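Local coordinates for protein pilin (PDB 3GLE) that forms the shaft of the streptococcal pilus, in which stacked copies joined by intermolecular isopeptide bonds support adhesion to host cells, bacterial aggregation and biofilm formation, at residues 38-43 and 63-68; 120-125 and 149-154; 191-196 and 215-220; 54-59 and 92-97; 44-49 and 99-104. The protein carries 2 engineered substitutions. All coordinates share one frame; numbering follows the deposited sequence.

Contact 1 of 5, residues 38-43 and 63-68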
# COMPACT_ATOMS: atom_id res chain seq x y z
N ASP A 38 2.46 -1.45 10.02
CA ASP A 38 3.81 -1.85 10.35
C ASP A 38 4.33 -3.07 9.57
O ASP A 38 3.56 -3.81 8.95
CB ASP A 38 3.97 -2.03 11.86
CG ASP A 38 3.06 -3.10 12.43
OD1 ASP A 38 2.50 -3.91 11.63
OD2 ASP A 38 2.90 -3.13 13.69
N PHE A 39 5.63 -3.27 9.60
CA PHE A 39 6.21 -4.51 9.14
C PHE A 39 7.10 -5.04 10.26
O PHE A 39 7.85 -4.26 10.88
CB PHE A 39 7.01 -4.30 7.85
CG PHE A 39 6.16 -3.83 6.70
CD1 PHE A 39 5.52 -4.75 5.86
CD2 PHE A 39 6.00 -2.47 6.45
CE1 PHE A 39 4.75 -4.31 4.77
CE2 PHE A 39 5.22 -2.01 5.40
CZ PHE A 39 4.60 -2.94 4.55
N THR A 40 6.98 -6.33 10.54
CA THR A 40 7.76 -6.95 11.61
C THR A 40 8.80 -7.92 11.04
O THR A 40 8.51 -8.65 10.09
CB THR A 40 6.84 -7.64 12.68
OG1 THR A 40 6.01 -8.63 12.06
CG2 THR A 40 5.92 -6.65 13.32
N PHE A 41 10.00 -7.93 11.61
CA PHE A 41 11.05 -8.85 11.19
C PHE A 41 11.46 -9.71 12.36
O PHE A 41 11.65 -9.21 13.46
CB PHE A 41 12.24 -8.08 10.60
CG PHE A 41 11.82 -7.06 9.60
CD1 PHE A 41 11.30 -7.47 8.38
CD2 PHE A 41 11.84 -5.72 9.90
CE1 PHE A 41 10.87 -6.54 7.46
CE2 PHE A 41 11.41 -4.78 8.98
CZ PHE A 41 10.91 -5.20 7.76
N LYS A 42 11.54 -11.01 12.10
CA LYS A 42 11.90 -11.97 13.10
C LYS A 42 13.26 -12.54 12.81
O LYS A 42 13.59 -12.87 11.64
CB LYS A 42 10.87 -13.11 13.14
CG LYS A 42 11.18 -14.16 14.22
CD LYS A 42 10.08 -15.20 14.30
CE LYS A 42 10.50 -16.35 15.17
NZ LYS A 42 9.44 -17.43 15.25
N ILE A 43 14.07 -12.64 13.87
CA ILE A 43 15.30 -13.39 13.80
C ILE A 43 15.24 -14.60 14.74
O ILE A 43 14.83 -14.50 15.92
CB ILE A 43 16.55 -12.52 14.04
CG1 ILE A 43 17.80 -13.36 13.76
CG2 ILE A 43 16.57 -12.05 15.47
CD1 ILE A 43 19.08 -12.54 13.55
N THR A 63 15.55 -9.89 22.21
CA THR A 63 14.59 -9.12 21.43
C THR A 63 14.63 -9.64 19.99
O THR A 63 15.30 -9.06 19.12
CB THR A 63 14.91 -7.60 21.50
OG1 THR A 63 15.07 -7.20 22.86
CG2 THR A 63 13.79 -6.73 20.86
N PRO A 64 13.92 -10.77 19.74
CA PRO A 64 13.94 -11.45 18.44
C PRO A 64 13.10 -10.81 17.35
O PRO A 64 13.12 -11.31 16.23
CB PRO A 64 13.33 -12.82 18.77
CG PRO A 64 12.39 -12.51 19.89
CD PRO A 64 13.11 -11.50 20.73
N MET A 65 12.35 -9.76 17.68
CA MET A 65 11.54 -9.04 16.70
C MET A 65 11.95 -7.58 16.66
O MET A 65 12.26 -6.98 17.70
CB MET A 65 10.03 -9.07 17.03
CG MET A 65 9.47 -10.48 17.29
SD MET A 65 9.31 -11.47 15.79
CE MET A 65 7.68 -10.96 15.20
N THR A 66 11.95 -7.00 15.47
CA THR A 66 12.07 -5.56 15.35
C THR A 66 11.17 -5.08 14.21
O THR A 66 10.84 -5.85 13.30
CB THR A 66 13.56 -5.13 15.18
OG1 THR A 66 13.69 -3.72 15.41
CG2 THR A 66 14.08 -5.46 13.78
N LYS A 67 10.77 -3.81 14.24
CA LYS A 67 9.80 -3.40 13.25
C LYS A 67 9.93 -1.98 12.79
O LYS A 67 10.57 -1.15 13.44
CB LYS A 67 8.38 -3.68 13.77
CG LYS A 67 7.80 -2.64 14.68
CD LYS A 67 6.40 -3.09 15.14
CE LYS A 67 5.51 -1.90 15.45
NZ LYS A 67 4.08 -2.28 15.64
N VAL A 68 9.33 -1.71 11.64
CA VAL A 68 9.25 -0.38 11.11
C VAL A 68 7.77 -0.03 10.88
O VAL A 68 6.95 -0.91 10.60
CB VAL A 68 10.01 -0.25 9.77
CG1 VAL A 68 11.51 -0.49 9.97
CG2 VAL A 68 9.42 -1.23 8.72
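Pro64 begins the pairing, its carbonyl oxygen accepting from Ile43 N at 2.9 Å in a nearly straight bond (173° at the hydrogen). Met65 faces Lys42 as a non-hydrogen-bonded pair. Its thioether chain, bent at chi2 and chi3, lays SD against Lys42 CB at 3.5 Å, while the extended Lys42 chain carries its amine away. Thr66 and Phe41 form the next hydrogen-bonded pair, with Phe41 N to Thr66 O at 2.8 Å and Thr66 N to Phe41 O at 3.0 Å. Lys67, opposite Thr40, runs its aliphatic stem past the threonine methyl (Lys67 CB to Thr40 CG2, 3.9 Å) and ends in a salt bridge to Asp38 OD2. The modelled separation of that bridge is too short to be trusted in detail. The other carboxylate oxygen, OD1, has Lys106 as partner. Val68 closes the run as a hydrogen-bonded pair with Phe39. Its CG2 meets both Phe39 CB (4.0 Å) and Phe41 CE2 (4.1 Å), on the face where Lys23 makes a cation-pi contact with Phe39. Alternating pairs and a 155° angle between strands identify an antiparallel sheet whose Phe39, Phe41 and Val68 face lines the isopeptide site of Lys23 and Glu104, incomplete here because Ala155 is engineered.

Contact 2 of 5, residues 120-125 and 149-154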
# COMPACT_ATOMS: atom_id res chain seq x y z
N TYR A 120 16.24 -14.73 4.85
CA TYR A 120 17.67 -14.48 4.83
C TYR A 120 18.42 -15.42 5.78
O TYR A 120 17.99 -15.67 6.90
CB TYR A 120 17.97 -13.04 5.27
CG TYR A 120 17.78 -11.96 4.23
CD1 TYR A 120 16.54 -11.38 4.04
CD2 TYR A 120 18.87 -11.48 3.48
CE1 TYR A 120 16.35 -10.38 3.09
CE2 TYR A 120 18.69 -10.45 2.53
CZ TYR A 120 17.43 -9.92 2.33
OH TYR A 120 17.20 -8.92 1.43
N THR A 121 19.57 -15.92 5.34
CA THR A 121 20.52 -16.57 6.23
C THR A 121 21.46 -15.49 6.72
O THR A 121 21.98 -14.72 5.91
CB THR A 121 21.32 -17.64 5.52
OG1 THR A 121 20.41 -18.63 5.05
CG2 THR A 121 22.35 -18.31 6.46
N VAL A 122 21.64 -15.42 8.04
CA VAL A 122 22.54 -14.50 8.71
C VAL A 122 23.62 -15.28 9.49
O VAL A 122 23.30 -16.09 10.37
CB VAL A 122 21.76 -13.57 9.67
CG1 VAL A 122 22.70 -12.78 10.58
CG2 VAL A 122 20.89 -12.63 8.85
N GLN A 123 24.88 -15.06 9.12
CA GLN A 123 26.04 -15.62 9.81
C GLN A 123 26.62 -14.59 10.77
O GLN A 123 27.07 -13.52 10.35
CB GLN A 123 27.16 -15.95 8.83
CG GLN A 123 26.90 -16.93 7.70
CD GLN A 123 28.21 -17.22 6.96
OE1 GLN A 123 28.92 -16.29 6.54
NE2 GLN A 123 28.56 -18.49 6.85
N VAL A 124 26.65 -14.92 12.06
CA VAL A 124 27.31 -14.07 13.01
C VAL A 124 28.64 -14.73 13.31
O VAL A 124 28.70 -15.87 13.83
CB VAL A 124 26.47 -13.84 14.29
CG1 VAL A 124 27.20 -12.91 15.27
CG2 VAL A 124 25.12 -13.24 13.92
N HIS A 125 29.69 -14.02 12.93
CA HIS A 125 31.04 -14.48 13.12
C HIS A 125 31.57 -14.02 14.49
O HIS A 125 31.78 -12.83 14.73
CB HIS A 125 31.93 -13.93 12.02
CG HIS A 125 31.62 -14.46 10.66
ND1 HIS A 125 32.47 -15.31 9.99
CD2 HIS A 125 30.57 -14.24 9.83
CE1 HIS A 125 31.95 -15.60 8.81
NE2 HIS A 125 30.80 -14.96 8.69
N VAL A 149 24.36 -9.53 0.86
CA VAL A 149 23.58 -8.31 0.63
C VAL A 149 23.15 -7.73 1.97
O VAL A 149 23.10 -8.45 2.95
CB VAL A 149 22.32 -8.56 -0.23
CG1 VAL A 149 22.67 -8.77 -1.73
CG2 VAL A 149 21.46 -9.68 0.33
N PRO A 150 22.84 -6.42 2.03
CA PRO A 150 22.19 -5.89 3.22
C PRO A 150 20.84 -6.54 3.39
O PRO A 150 20.18 -6.89 2.40
CB PRO A 150 22.00 -4.40 2.89
CG PRO A 150 23.05 -4.10 1.82
CD PRO A 150 23.04 -5.37 1.00
N ILE A 151 20.40 -6.71 4.63
CA ILE A 151 19.09 -7.26 4.85
C ILE A 151 18.03 -6.22 4.47
O ILE A 151 17.81 -5.23 5.18
CB ILE A 151 18.91 -7.74 6.27
CG1 ILE A 151 20.07 -8.66 6.63
CG2 ILE A 151 17.56 -8.44 6.40
CD1 ILE A 151 19.95 -9.20 7.94
N GLN A 152 17.41 -6.47 3.31
CA GLN A 152 16.39 -5.59 2.76
C GLN A 152 15.14 -6.40 2.41
O GLN A 152 15.23 -7.49 1.83
CB GLN A 152 16.93 -4.88 1.51
CG GLN A 152 17.94 -3.77 1.78
CD GLN A 152 18.68 -3.31 0.53
OE1 GLN A 152 18.72 -4.02 -0.49
NE2 GLN A 152 19.29 -2.14 0.60
N PHE A 153 13.99 -5.87 2.80
CA PHE A 153 12.70 -6.43 2.42
C PHE A 153 12.01 -5.36 1.60
O PHE A 153 12.10 -4.19 1.91
CB PHE A 153 11.87 -6.81 3.64
CG PHE A 153 12.42 -7.98 4.38
CD1 PHE A 153 12.15 -9.29 3.97
CD2 PHE A 153 13.28 -7.79 5.46
CE1 PHE A 153 12.67 -10.36 4.64
CE2 PHE A 153 13.80 -8.88 6.15
CZ PHE A 153 13.51 -10.17 5.73
N LYS A 154 11.39 -5.78 0.50
CA LYS A 154 10.70 -4.87 -0.40
C LYS A 154 9.23 -5.30 -0.50
O LYS A 154 8.94 -6.49 -0.65
CB LYS A 154 11.33 -4.92 -1.79
CG LYS A 154 10.80 -3.85 -2.75
CD LYS A 154 11.64 -3.81 -4.02
CE LYS A 154 11.33 -4.99 -4.95
NZ LYS A 154 12.17 -4.91 -6.19
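Tyr120 carries most of this contact, laying its ring across the backbone and side chains of 149-153. Tyr120 OH donates to Gln152 O, although the modelled 2.5 Å is very short and its exact length is doubtful. Ile151 CG2 sits over one face of the ring in a CH-pi contact, 4.0 Å from the centroid and only 13° off the normal. At the edge, near the ring plane, Val149 CG2 approaches Tyr120 CE2 at 3.6 Å. The ring also turns an edge toward the face of Phe153, with centroids 5.3 Å apart and planes at 75°, a T-shaped pair whose closest atoms are Tyr120 CD1 and Phe153 CZ at 3.7 Å. With chi1 at -80°, CG stands anti to the carbonyl carbon, and the ring is thrown across toward the opposing strand. The two strands belong to different sheets: their axes are 9.4 Å apart, too far for backbone pairing, and run nearly antiparallel. Their side chains face each other between two sheets, as inside a beta sandwich, consistent with the Ig-like (CnaB-type) folds of Gram-positive pilins. Further along, Val122 points its CG2 at Ile151 CD1 (3.7 Å), the two side chains crossing at about a right angle. Leu19 of strand 18-27 touches both Val122 and Ile151, and Val102 of strand 96-105 also touches Val122.

Contact 3 of 5, residues 191-196 and 215-220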
# COMPACT_ATOMS: atom_id res chain seq x y z
N TYR A 191 -6.00 4.65 6.21
CA TYR A 191 -6.10 5.98 5.60
C TYR A 191 -7.07 6.84 6.41
O TYR A 191 -8.28 6.63 6.40
CB TYR A 191 -6.51 5.87 4.12
CG TYR A 191 -5.58 4.96 3.34
CD1 TYR A 191 -4.36 5.44 2.83
CD2 TYR A 191 -5.90 3.62 3.12
CE1 TYR A 191 -3.49 4.60 2.13
CE2 TYR A 191 -5.02 2.76 2.41
CZ TYR A 191 -3.83 3.26 1.93
OH TYR A 191 -2.98 2.43 1.24
N LYS A 192 -6.51 7.84 7.09
CA LYS A 192 -7.26 8.66 8.04
C LYS A 192 -8.10 9.76 7.39
O LYS A 192 -7.84 10.18 6.25
CB LYS A 192 -6.31 9.29 9.06
CG LYS A 192 -5.94 8.39 10.23
CD LYS A 192 -5.05 9.16 11.22
CE LYS A 192 -4.94 8.43 12.57
NZ LYS A 192 -6.21 8.44 13.30
N ALA A 193 -9.08 10.25 8.14
CA ALA A 193 -9.87 11.40 7.72
C ALA A 193 -8.95 12.58 7.39
O ALA A 193 -7.88 12.73 7.98
CB ALA A 193 -10.86 11.77 8.81
N SER A 194 -9.38 13.39 6.42
CA SER A 194 -8.64 14.56 5.92
C SER A 194 -7.44 14.30 5.00
O SER A 194 -6.89 15.25 4.44
CB SER A 194 -8.23 15.51 7.05
OG SER A 194 -9.34 16.27 7.46
N GLU A 195 -7.01 13.05 4.84
CA GLU A 195 -5.97 12.78 3.84
C GLU A 195 -6.55 13.05 2.45
O GLU A 195 -7.73 12.78 2.18
CB GLU A 195 -5.41 11.37 3.95
CG GLU A 195 -4.74 11.09 5.30
CD GLU A 195 -3.53 12.00 5.57
OE1 GLU A 195 -2.68 12.18 4.66
OE2 GLU A 195 -3.45 12.53 6.70
N LYS A 196 -5.71 13.57 1.56
CA LYS A 196 -6.18 13.99 0.25
C LYS A 196 -5.92 12.99 -0.86
O LYS A 196 -4.91 12.28 -0.83
CB LYS A 196 -5.63 15.37 -0.08
CG LYS A 196 -6.23 16.46 0.79
CD LYS A 196 -5.54 17.78 0.61
CE LYS A 196 -6.33 18.90 1.28
NZ LYS A 196 -6.14 18.88 2.77
N SER A 215 -10.95 15.23 0.19
CA SER A 215 -10.55 14.75 1.53
C SER A 215 -11.37 13.54 1.95
O SER A 215 -12.61 13.56 1.87
CB SER A 215 -10.75 15.81 2.60
OG SER A 215 -10.12 17.01 2.24
N ILE A 216 -10.68 12.52 2.43
CA ILE A 216 -11.30 11.37 3.07
C ILE A 216 -12.22 11.83 4.21
O ILE A 216 -11.86 12.71 4.99
CB ILE A 216 -10.21 10.37 3.58
CG1 ILE A 216 -9.44 9.79 2.40
CG2 ILE A 216 -10.84 9.23 4.40
CD1 ILE A 216 -8.16 9.08 2.75
N ASP A 217 -13.43 11.24 4.25
CA ASP A 217 -14.50 11.59 5.20
C ASP A 217 -15.19 12.92 4.91
O ASP A 217 -16.03 13.39 5.68
CB ASP A 217 -14.05 11.51 6.68
CG ASP A 217 -14.38 10.18 7.35
OD1 ASP A 217 -14.93 9.28 6.67
OD2 ASP A 217 -14.11 10.02 8.57
N GLN A 218 -14.87 13.51 3.76
CA GLN A 218 -15.47 14.79 3.41
C GLN A 218 -16.13 14.70 2.04
O GLN A 218 -15.49 14.33 1.06
CB GLN A 218 -14.39 15.89 3.43
CG GLN A 218 -14.92 17.31 3.39
CD GLN A 218 -13.86 18.36 3.79
OE1 GLN A 218 -12.92 18.07 4.56
NE2 GLN A 218 -14.03 19.58 3.27
N LEU A 219 -17.43 15.01 1.98
CA LEU A 219 -18.15 15.01 0.70
C LEU A 219 -17.44 15.91 -0.33
O LEU A 219 -17.16 17.07 -0.07
CB LEU A 219 -19.62 15.46 0.90
CG LEU A 219 -20.61 15.48 -0.29
CD1 LEU A 219 -20.81 14.07 -0.86
CD2 LEU A 219 -21.96 16.04 0.13
N TYR A 220 -17.14 15.34 -1.49
CA TYR A 220 -16.53 16.06 -2.60
C TYR A 220 -17.60 16.34 -3.64
O TYR A 220 -18.23 15.42 -4.15
CB TYR A 220 -15.42 15.22 -3.25
CG TYR A 220 -14.83 15.85 -4.50
CD1 TYR A 220 -13.98 16.96 -4.40
CD2 TYR A 220 -15.11 15.34 -5.77
CE1 TYR A 220 -13.43 17.55 -5.54
CE2 TYR A 220 -14.55 15.92 -6.91
CZ TYR A 220 -13.71 17.02 -6.78
OH TYR A 220 -13.17 17.60 -7.89
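Ser194 N donates to Ile216 O at 2.9 Å, an almost straight bond (172° at the hydrogen) whose donor is tilted from the carbonyl plane. It joins two type II beta turns, Lys192 to Glu195 and Ser215 to Gln218, and both place a non-glycine residue, Ser194 and Asp217, at the positive-phi position (76° and 73°). The second turn is closed by Gln218 N to Ser215 O; the corresponding bond of the first, Glu195 N to Lys192 O, is weak. A second bond crosses the contact from Ile216 N to Glu195 O at 3.0 Å. Beyond it Lys196 and Ser215 form a non-hydrogen-bonded antiparallel bridge, so the turns flank the open end of the hairpin made by strands 196-202 and 210-215. Ile216 is the buried side chain between the turns. Its CG1 is anti to the carbonyl carbon and chi2 is extended, which sets CD1 against both Tyr191 CB (3.9 Å) and Glu195 CB (3.8 Å). Its CB rests 3.6 Å from Lys192 O. The Tyr191 side chain goes on to touch Leu33 and Pro35, and Lys192 N bonds Asn72 OD1, so the first turn reaches residues from the N-terminal part of the chain. Asp217 OD1 accepts from Ala187 N, while the methyl CB of Ala193 lies 3.7 Å from the remaining oxygen, Asp217 OD2.

Contact 4 of 5, residues 54-59 and 92-97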
# COMPACT_ATOMS: atom_id res chain seq x y z
N ASN A 54 32.82 -25.78 13.94
CA ASN A 54 32.97 -24.38 13.49
C ASN A 54 31.65 -23.63 13.20
O ASN A 54 31.57 -22.43 13.42
CB ASN A 54 33.87 -24.30 12.24
CG ASN A 54 35.21 -25.01 12.43
OD1 ASN A 54 35.91 -24.82 13.43
ND2 ASN A 54 35.57 -25.85 11.45
N LYS A 55 30.65 -24.34 12.67
CA LYS A 55 29.32 -23.78 12.44
C LYS A 55 28.42 -24.11 13.61
O LYS A 55 28.35 -25.26 14.04
CB LYS A 55 28.68 -24.34 11.16
CG LYS A 55 29.49 -24.12 9.91
CD LYS A 55 28.93 -24.90 8.72
CE LYS A 55 29.55 -24.39 7.44
NZ LYS A 55 29.54 -25.41 6.35
N PHE A 56 27.70 -23.12 14.12
CA PHE A 56 26.77 -23.38 15.22
C PHE A 56 25.37 -22.86 14.93
O PHE A 56 25.18 -21.89 14.19
CB PHE A 56 27.27 -22.75 16.53
CG PHE A 56 28.61 -23.25 17.02
CD1 PHE A 56 28.68 -24.23 18.02
CD2 PHE A 56 29.80 -22.72 16.52
CE1 PHE A 56 29.93 -24.70 18.52
CE2 PHE A 56 31.07 -23.18 17.00
CZ PHE A 56 31.13 -24.16 18.01
N LYS A 57 24.40 -23.52 15.54
CA LYS A 57 23.05 -22.97 15.63
C LYS A 57 23.11 -21.65 16.40
O LYS A 57 23.77 -21.56 17.43
CB LYS A 57 22.15 -23.95 16.38
CG LYS A 57 21.66 -25.13 15.58
CD LYS A 57 20.81 -26.04 16.48
CE LYS A 57 20.00 -27.04 15.66
NZ LYS A 57 20.84 -28.19 15.23
N GLY A 58 22.42 -20.64 15.90
CA GLY A 58 22.37 -19.35 16.58
C GLY A 58 21.87 -19.40 18.02
O GLY A 58 21.09 -20.28 18.40
N VAL A 59 22.36 -18.46 18.83
CA VAL A 59 21.87 -18.28 20.19
C VAL A 59 20.75 -17.24 20.15
O VAL A 59 20.92 -16.15 19.57
CB VAL A 59 23.01 -17.85 21.14
CG1 VAL A 59 22.47 -17.59 22.56
CG2 VAL A 59 24.09 -18.92 21.18
N PHE A 92 27.94 -15.92 23.83
CA PHE A 92 28.42 -16.98 22.94
C PHE A 92 29.49 -17.78 23.68
O PHE A 92 30.48 -17.23 24.13
CB PHE A 92 28.99 -16.41 21.63
CG PHE A 92 27.95 -15.73 20.74
CD1 PHE A 92 27.04 -16.48 20.01
CD2 PHE A 92 27.91 -14.34 20.64
CE1 PHE A 92 26.08 -15.86 19.18
CE2 PHE A 92 26.97 -13.70 19.84
CZ PHE A 92 26.05 -14.46 19.09
N GLU A 93 29.27 -19.07 23.82
CA GLU A 93 30.17 -19.88 24.63
C GLU A 93 31.53 -20.15 23.97
O GLU A 93 32.51 -20.40 24.67
CB GLU A 93 29.49 -21.20 25.04
CG GLU A 93 28.07 -21.02 25.56
CD GLU A 93 27.62 -22.13 26.51
OE1 GLU A 93 28.29 -23.19 26.57
OE2 GLU A 93 26.58 -21.95 27.19
N LYS A 94 31.58 -20.10 22.64
CA LYS A 94 32.78 -20.49 21.89
C LYS A 94 32.89 -19.62 20.63
O LYS A 94 31.87 -19.17 20.10
CB LYS A 94 32.69 -21.97 21.46
CG LYS A 94 32.67 -23.02 22.58
CD LYS A 94 32.62 -24.48 22.03
CE LYS A 94 32.43 -25.51 23.15
NZ LYS A 94 33.64 -25.75 24.04
N PRO A 95 34.11 -19.42 20.11
CA PRO A 95 34.21 -18.74 18.81
C PRO A 95 33.65 -19.64 17.71
O PRO A 95 33.67 -20.86 17.85
CB PRO A 95 35.72 -18.57 18.61
CG PRO A 95 36.29 -18.69 19.98
CD PRO A 95 35.43 -19.68 20.69
N GLY A 96 33.13 -19.03 16.66
CA GLY A 96 32.63 -19.76 15.50
C GLY A 96 31.64 -18.95 14.67
O GLY A 96 31.47 -17.76 14.91
N VAL A 97 31.03 -19.59 13.68
CA VAL A 97 30.02 -18.93 12.88
C VAL A 97 28.65 -19.45 13.33
O VAL A 97 28.37 -20.64 13.21
CB VAL A 97 30.18 -19.22 11.37
CG1 VAL A 97 29.25 -18.32 10.60
CG2 VAL A 97 31.63 -19.01 10.93
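A short parallel bridge, Lys55 against Val97, attaches strand 55-57 to the beginning of strand 96-105. Two backbone bonds define it. Val97 N donates to Asn54 O at 2.9 Å, and Phe56 N to Val97 O at 2.7 Å with the donor tilted 22° from the carbonyl plane. Val97 O is also approached by Lys55 CA at 3.4 Å, a CA-H...O contact that adds a weaker third point to the same bridge. The other pairings of strand 96-105 among its neighbours 37-45 and 119-129 are antiparallel, so this parallel addition makes the sheet a mixed one near a surface end of the domain. Beside the bridge, Phe56 CG lies anti to the carbonyl carbon, which turns the ring toward 95-96: CE2 is 3.6 Å from Pro95 O, and Gly96 CA meets the ring at its edge, near the plane, 4.0 Å from CE2. A beta carbon on Gly96 would collide with that ring and with Asn54 O, and its phi of 159° and psi of -173° alone already call for glycine, so the ring can bring its edge against bare main chain. Tyr98 stacks on the same Phe56 ring. A separate apolar touch lies at the far ends of the two segments, where Val59 CG2 reaches Phe92 CD1 at 4.0 Å. Phe92 is buried, packing also on Val126 and Ala137.

Contact 5 of 5, residues 44-49 and 99-104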
# COMPACT_ATOMS: atom_id res chain seq x y z
N GLU A 44 15.63 -15.75 14.22
CA GLU A 44 15.65 -16.95 15.04
C GLU A 44 16.86 -17.81 14.71
O GLU A 44 17.40 -17.70 13.60
CB GLU A 44 14.35 -17.72 14.85
CG GLU A 44 13.99 -17.98 13.41
CD GLU A 44 12.73 -18.82 13.26
OE1 GLU A 44 12.13 -19.22 14.29
OE2 GLU A 44 12.35 -19.08 12.09
N PRO A 45 17.29 -18.67 15.65
CA PRO A 45 18.37 -19.62 15.37
C PRO A 45 18.04 -20.50 14.16
O PRO A 45 16.90 -20.95 14.01
CB PRO A 45 18.42 -20.48 16.63
CG PRO A 45 17.92 -19.57 17.71
CD PRO A 45 16.84 -18.76 17.06
N ASP A 46 19.04 -20.72 13.31
CA ASP A 46 18.89 -21.66 12.20
C ASP A 46 19.03 -23.11 12.73
O ASP A 46 20.06 -23.48 13.29
CB ASP A 46 19.94 -21.37 11.14
CG ASP A 46 19.70 -22.12 9.84
OD1 ASP A 46 19.00 -23.15 9.83
OD2 ASP A 46 20.25 -21.67 8.82
N THR A 47 18.00 -23.91 12.50
CA THR A 47 17.93 -25.29 13.05
C THR A 47 18.47 -26.37 12.11
O THR A 47 18.69 -27.51 12.52
CB THR A 47 16.50 -25.67 13.50
OG1 THR A 47 15.52 -25.13 12.58
CG2 THR A 47 16.23 -25.14 14.90
N THR A 48 18.69 -26.01 10.85
CA THR A 48 19.14 -26.94 9.83
C THR A 48 20.65 -27.19 9.91
O THR A 48 21.14 -28.16 9.34
CB THR A 48 18.82 -26.38 8.44
OG1 THR A 48 19.61 -25.20 8.19
CG2 THR A 48 17.33 -26.03 8.33
N VAL A 49 21.36 -26.32 10.62
CA VAL A 49 22.83 -26.30 10.62
C VAL A 49 23.43 -27.63 11.04
O VAL A 49 23.10 -28.17 12.10
CB VAL A 49 23.42 -25.15 11.50
CG1 VAL A 49 24.93 -25.12 11.41
CG2 VAL A 49 22.85 -23.82 11.06
N TYR A 99 24.50 -19.37 13.14
CA TYR A 99 23.54 -19.16 12.05
C TYR A 99 22.12 -18.86 12.51
O TYR A 99 21.59 -19.53 13.41
CB TYR A 99 23.51 -20.38 11.15
CG TYR A 99 24.70 -20.55 10.24
CD1 TYR A 99 24.59 -20.28 8.88
CD2 TYR A 99 25.92 -21.05 10.73
CE1 TYR A 99 25.66 -20.46 8.02
CE2 TYR A 99 27.01 -21.25 9.87
CZ TYR A 99 26.85 -20.96 8.51
OH TYR A 99 27.89 -21.12 7.63
N TYR A 100 21.54 -17.85 11.86
CA TYR A 100 20.17 -17.38 12.09
C TYR A 100 19.42 -17.23 10.76
O TYR A 100 20.03 -17.14 9.69
CB TYR A 100 20.18 -15.99 12.74
CG TYR A 100 20.85 -15.93 14.09
CD1 TYR A 100 20.10 -15.91 15.27
CD2 TYR A 100 22.24 -15.85 14.20
CE1 TYR A 100 20.72 -15.87 16.51
CE2 TYR A 100 22.87 -15.82 15.43
CZ TYR A 100 22.09 -15.83 16.57
OH TYR A 100 22.71 -15.75 17.75
N LYS A 101 18.08 -17.20 10.84
CA LYS A 101 17.22 -16.84 9.72
C LYS A 101 16.47 -15.58 10.06
O LYS A 101 15.94 -15.43 11.18
CB LYS A 101 16.19 -17.93 9.40
CG LYS A 101 16.77 -19.34 9.27
CD LYS A 101 17.49 -19.52 7.96
CE LYS A 101 16.49 -19.74 6.82
NZ LYS A 101 17.04 -20.67 5.78
N VAL A 102 16.39 -14.68 9.10
CA VAL A 102 15.64 -13.46 9.27
C VAL A 102 14.51 -13.48 8.23
O VAL A 102 14.76 -13.73 7.04
CB VAL A 102 16.54 -12.21 9.12
CG1 VAL A 102 15.71 -10.89 9.11
CG2 VAL A 102 17.59 -12.19 10.23
N THR A 103 13.29 -13.26 8.71
CA THR A 103 12.10 -13.21 7.86
C THR A 103 11.24 -11.99 8.22
O THR A 103 11.41 -11.38 9.27
CB THR A 103 11.22 -14.47 8.06
OG1 THR A 103 11.09 -14.74 9.47
CG2 THR A 103 11.85 -15.69 7.36
N GLU A 104 10.34 -11.63 7.31
CA GLU A 104 9.32 -10.64 7.59
C GLU A 104 7.99 -11.36 7.94
O GLU A 104 7.57 -12.29 7.25
CB GLU A 104 9.13 -9.72 6.37
CG GLU A 104 8.06 -8.67 6.57
CD GLU A 104 7.75 -7.88 5.32
OE1 GLU A 104 8.58 -7.01 4.91
OE2 GLU A 104 6.66 -8.10 4.75
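Glu44 and Lys101 pair through two backbone hydrogen bonds, Glu44 N to Lys101 O at 3.1 Å and Lys101 N to Glu44 O at 2.9 Å, as an antiparallel hydrogen-bonded pair. Pro45 takes the non-hydrogen-bonded position opposite Tyr100, and Asp46 N bonds next to Tyr99 O at 2.8 Å, standing 38° above the carbonyl plane. The strand ends at Pro45, whose side chain diverges from that of Tyr100. Side-chain hydrogen bonding within the loop is centred on Asp46 OD1, met by Thr48 OG1 (2.7 Å) on the syn side and Thr48 N (3.1 Å) on the anti side, both about 30° out of the carboxylate plane toward the same face. The bond from Thr48 N makes an Asx turn. Apolar contact comes from Val49 CG2, 3.5 Å from Tyr99 CB, the two side chains meeting at about a right angle. With the carboxylate carbon anti to the backbone N (chi1 -169°), Asp46 faces the bent Lys101 chain, and OD2 lies 3.6 Å from Lys101 CD. Asp46 OD2 and Lys101 NZ are 4.5 Å apart, beyond a salt bridge. Asp46 is therefore held mainly by local bonds, and the lysine probably adds a modest electrostatic pull where strand 37-45 gives way to loop.

How the contacts relate
Contacts 1, 2, 4 and 5 share one beta sandwich, and strand 96-105, used by contacts 4 and 5, is their common neighbour. Lys42 N reaches Thr103 O (2.9 Å) from contact 1, and Tyr120 N reaches Val102 O (2.8 Å) from contact 2, both probable hydrogen bonds. Contact 4 joins contact 5 through Phe56 O and Tyr99 N, at 2.8 Å. Around Glu104, the residue that promotes isopeptide formation, contacts 1 and 2 converge: Phe41 CE1 is 3.5 Å from Glu104 OE1, and Phe153 CB likewise 3.5 Å. The two rings also meet directly. Contact 3 stands apart in the C-terminal half of the chain, its centre about 43 Å from that of contact 5.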